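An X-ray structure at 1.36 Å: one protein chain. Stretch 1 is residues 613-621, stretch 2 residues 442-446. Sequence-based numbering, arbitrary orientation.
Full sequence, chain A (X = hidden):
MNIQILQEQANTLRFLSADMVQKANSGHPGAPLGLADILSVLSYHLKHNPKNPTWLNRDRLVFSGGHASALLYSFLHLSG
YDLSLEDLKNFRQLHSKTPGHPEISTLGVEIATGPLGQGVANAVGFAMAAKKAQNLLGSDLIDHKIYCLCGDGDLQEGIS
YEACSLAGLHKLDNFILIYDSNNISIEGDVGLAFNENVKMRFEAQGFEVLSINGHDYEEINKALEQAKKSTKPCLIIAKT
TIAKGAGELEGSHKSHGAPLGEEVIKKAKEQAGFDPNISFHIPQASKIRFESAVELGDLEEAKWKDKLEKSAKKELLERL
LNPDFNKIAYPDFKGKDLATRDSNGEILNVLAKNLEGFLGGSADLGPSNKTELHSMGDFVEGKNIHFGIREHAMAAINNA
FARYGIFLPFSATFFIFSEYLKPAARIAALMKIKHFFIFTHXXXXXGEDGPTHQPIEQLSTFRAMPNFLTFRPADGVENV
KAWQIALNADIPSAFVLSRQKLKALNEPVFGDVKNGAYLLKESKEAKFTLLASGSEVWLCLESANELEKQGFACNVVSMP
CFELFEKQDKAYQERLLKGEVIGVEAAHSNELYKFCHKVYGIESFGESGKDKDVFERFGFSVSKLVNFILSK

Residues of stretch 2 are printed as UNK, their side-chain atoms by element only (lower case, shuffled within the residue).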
# COMPACT_ATOMS: atom_id res chain seq x y z
N ASP A 613 19.76 14.58 17.63
CA ASP A 613 20.37 15.36 16.54
C ASP A 613 19.34 15.65 15.43
O ASP A 613 19.27 16.75 14.90
CB ASP A 613 21.54 14.61 15.92
CG ASP A 613 22.74 14.44 16.85
OD1 ASP A 613 22.76 15.09 17.93
OD2 ASP A 613 23.66 13.66 16.44
N VAL A 614 18.49 14.65 15.14
CA VAL A 614 17.50 14.78 14.09
C VAL A 614 16.41 15.78 14.55
O VAL A 614 16.00 16.63 13.78
CB VAL A 614 16.94 13.41 13.66
CG1 VAL A 614 15.87 13.56 12.59
CG2 VAL A 614 18.08 12.56 13.14
N PHE A 615 15.93 15.67 15.78
CA PHE A 615 14.94 16.63 16.22
C PHE A 615 15.47 18.06 16.18
O PHE A 615 14.75 18.96 15.77
CB PHE A 615 14.41 16.29 17.63
CG PHE A 615 13.27 15.29 17.67
CD1 PHE A 615 12.07 15.57 17.07
CD2 PHE A 615 13.42 14.10 18.35
CE1 PHE A 615 11.02 14.63 17.14
CE2 PHE A 615 12.35 13.18 18.39
CZ PHE A 615 11.18 13.47 17.81
N GLU A 616 16.73 18.26 16.55
CA GLU A 616 17.32 19.61 16.53
C GLU A 616 17.41 20.10 15.09
O GLU A 616 17.07 21.25 14.78
CB GLU A 616 18.71 19.61 17.20
CG GLU A 616 19.36 20.96 17.28
CD GLU A 616 18.63 21.94 18.15
OE1 GLU A 616 18.00 21.56 19.17
OE2 GLU A 616 18.72 23.16 17.85
N ARG A 617 17.87 19.23 14.19
CA ARG A 617 17.98 19.56 12.77
C ARG A 617 16.65 20.08 12.21
O ARG A 617 16.64 21.01 11.40
CB ARG A 617 18.44 18.29 12.04
CG ARG A 617 18.21 18.26 10.55
CD ARG A 617 19.11 19.20 9.78
NE ARG A 617 18.99 18.75 8.39
CZ ARG A 617 17.96 19.03 7.59
NH1 ARG A 617 17.00 19.85 7.95
NH2 ARG A 617 17.93 18.44 6.41
N PHE A 618 15.55 19.46 12.62
CA PHE A 618 14.24 19.82 12.10
C PHE A 618 13.52 20.88 12.92
O PHE A 618 12.37 21.23 12.62
CB PHE A 618 13.41 18.52 11.88
CG PHE A 618 13.86 17.79 10.65
CD1 PHE A 618 13.51 18.27 9.41
CD2 PHE A 618 14.69 16.70 10.73
CE1 PHE A 618 14.01 17.63 8.28
CE2 PHE A 618 15.17 16.04 9.61
CZ PHE A 618 14.81 16.49 8.40
N GLY A 619 14.24 21.46 13.89
CA GLY A 619 13.72 22.65 14.55
C GLY A 619 12.96 22.44 15.82
O GLY A 619 12.39 23.40 16.35
N PHE A 620 12.95 21.24 16.35
CA PHE A 620 12.14 20.92 17.55
C PHE A 620 12.92 21.16 18.81
O PHE A 620 13.42 20.24 19.44
CB PHE A 620 11.53 19.51 17.43
CG PHE A 620 10.56 19.42 16.28
CD1 PHE A 620 9.25 19.84 16.45
CD2 PHE A 620 10.97 19.00 15.04
CE1 PHE A 620 8.37 19.82 15.38
CE2 PHE A 620 10.10 19.00 13.97
CZ PHE A 620 8.79 19.42 14.14
N SER A 621 13.09 22.44 19.10
CA SER A 621 13.71 22.92 20.35
C SER A 621 12.92 24.11 20.84
O SER A 621 12.28 24.81 20.05
CB SER A 621 15.17 23.32 20.17
OG SER A 621 15.24 24.57 19.48
N UNK A 442 6.71 6.57 15.36
CA UNK A 442 5.83 7.51 14.64
C UNK A 442 6.47 8.71 13.98
O UNK A 442 5.75 9.45 13.33
c UNK A 442 5.24 9.01 16.64
c UNK A 442 4.74 8.04 15.58
o UNK A 442 4.46 9.92 17.00
o UNK A 442 6.34 8.81 17.16
N UNK A 443 7.77 8.92 14.10
CA UNK A 443 8.34 10.17 13.63
C UNK A 443 9.83 10.05 13.38
O UNK A 443 10.43 8.99 13.51
o UNK A 443 9.00 11.16 15.73
c UNK A 443 8.09 11.29 14.64
N UNK A 444 10.44 11.18 13.03
CA UNK A 444 11.90 11.32 12.95
C UNK A 444 12.60 10.91 14.24
O UNK A 444 13.80 10.67 14.20
c UNK A 444 12.05 13.05 11.11
c UNK A 444 12.32 12.78 12.59
c UNK A 444 11.59 13.84 13.46
c UNK A 444 12.29 15.24 13.46
N UNK A 445 11.88 10.80 15.35
CA UNK A 445 12.44 10.26 16.59
C UNK A 445 12.95 8.83 16.46
O UNK A 445 13.73 8.36 17.31
N UNK A 446 12.56 8.14 15.40
CA UNK A 446 13.18 6.87 15.02
C UNK A 446 14.71 6.95 14.98
O UNK A 446 15.42 6.01 15.38
c UNK A 446 13.47 5.38 12.96
c UNK A 446 12.58 6.42 13.67
c UNK A 446 11.20 5.85 13.90

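Position 442 carries two carbons, the second bearing two oxygens: a short carboxylate. It touches nothing on stretch 1; its side chain is out of reach. The residue is Asp442, and its OD2 is hydrogen-bonded elsewhere in the structure.

Position 443 has one carbon followed by one oxygen, with no branch. Its CB points toward stretch 1, and the oxygen comes up against the ring of Phe615. That is a serine, Ser443. OG lies 3.8 Å from Phe615 CZ, a packing contact and not a hydrogen bond. The hydroxyl is engaged locally instead, accepting from the backbone N of position 445, at 2.9 Å from that N to Ser443 OG; separately, the N of position 446 donates to the backbone Ser443 O at 3.0 Å. Together these bonds tie down the short 3-10 turn that follows.

Position 444 shows four carbons, forked at the first, with one arm two carbons long. Its CB sits 3.6 Å from Val614 CG1, and the end of the long arm reaches Phe615, Phe618 and Phe620. A fork at CB with unequal arms identifies isoleucine, Ile444. The long arm, with chi1 at p and chi2 at t, carries Ile444 CD1 to 3.6 Å from Phe615 CD1, 3.8 Å from Phe618 CB and 4.3 Å from Phe620 CD2. One side chain thus meets four residues of stretch 1.

Position 445 has no side-chain atoms, and its CA lies 3.4 Å from Phe615 CE2; this is Gly445. A CB in ideal position would stand 3.1 Å from that same Phe615 CE2, which is tight, so the bare backbone lets the ring lie close.

Position 446 has one carbon carrying two more, three in all. Its CB points away from stretch 1, and the side chain makes no contact with it. This is a beta-branched Val446.

The contact works by apolar packing, with no hydrogen bond between the stretches and 268 Å² buried in total. Ile444 gives up 114 Å², the largest share of any residue here, and Phe615 follows with 62 Å². The Phe615 CB points sideways, but chi1 at m brings the ring closer, across Ser443, Ile444 and Gly445. On stretch 1 the chain leaves helical geometry at Phe618, and Gly619, at phi 94°, carries the turn where a CB would jam against the preceding carbonyl. Phe620 N bonds back to Phe615 O at 3.0 Å. The rule to read is compact: no polar group bonds across the contact, and the longer arm of Ile444 packs among three phenylalanines, while its CB rests on Val614.

Stretch 2 442-446: DSIGV
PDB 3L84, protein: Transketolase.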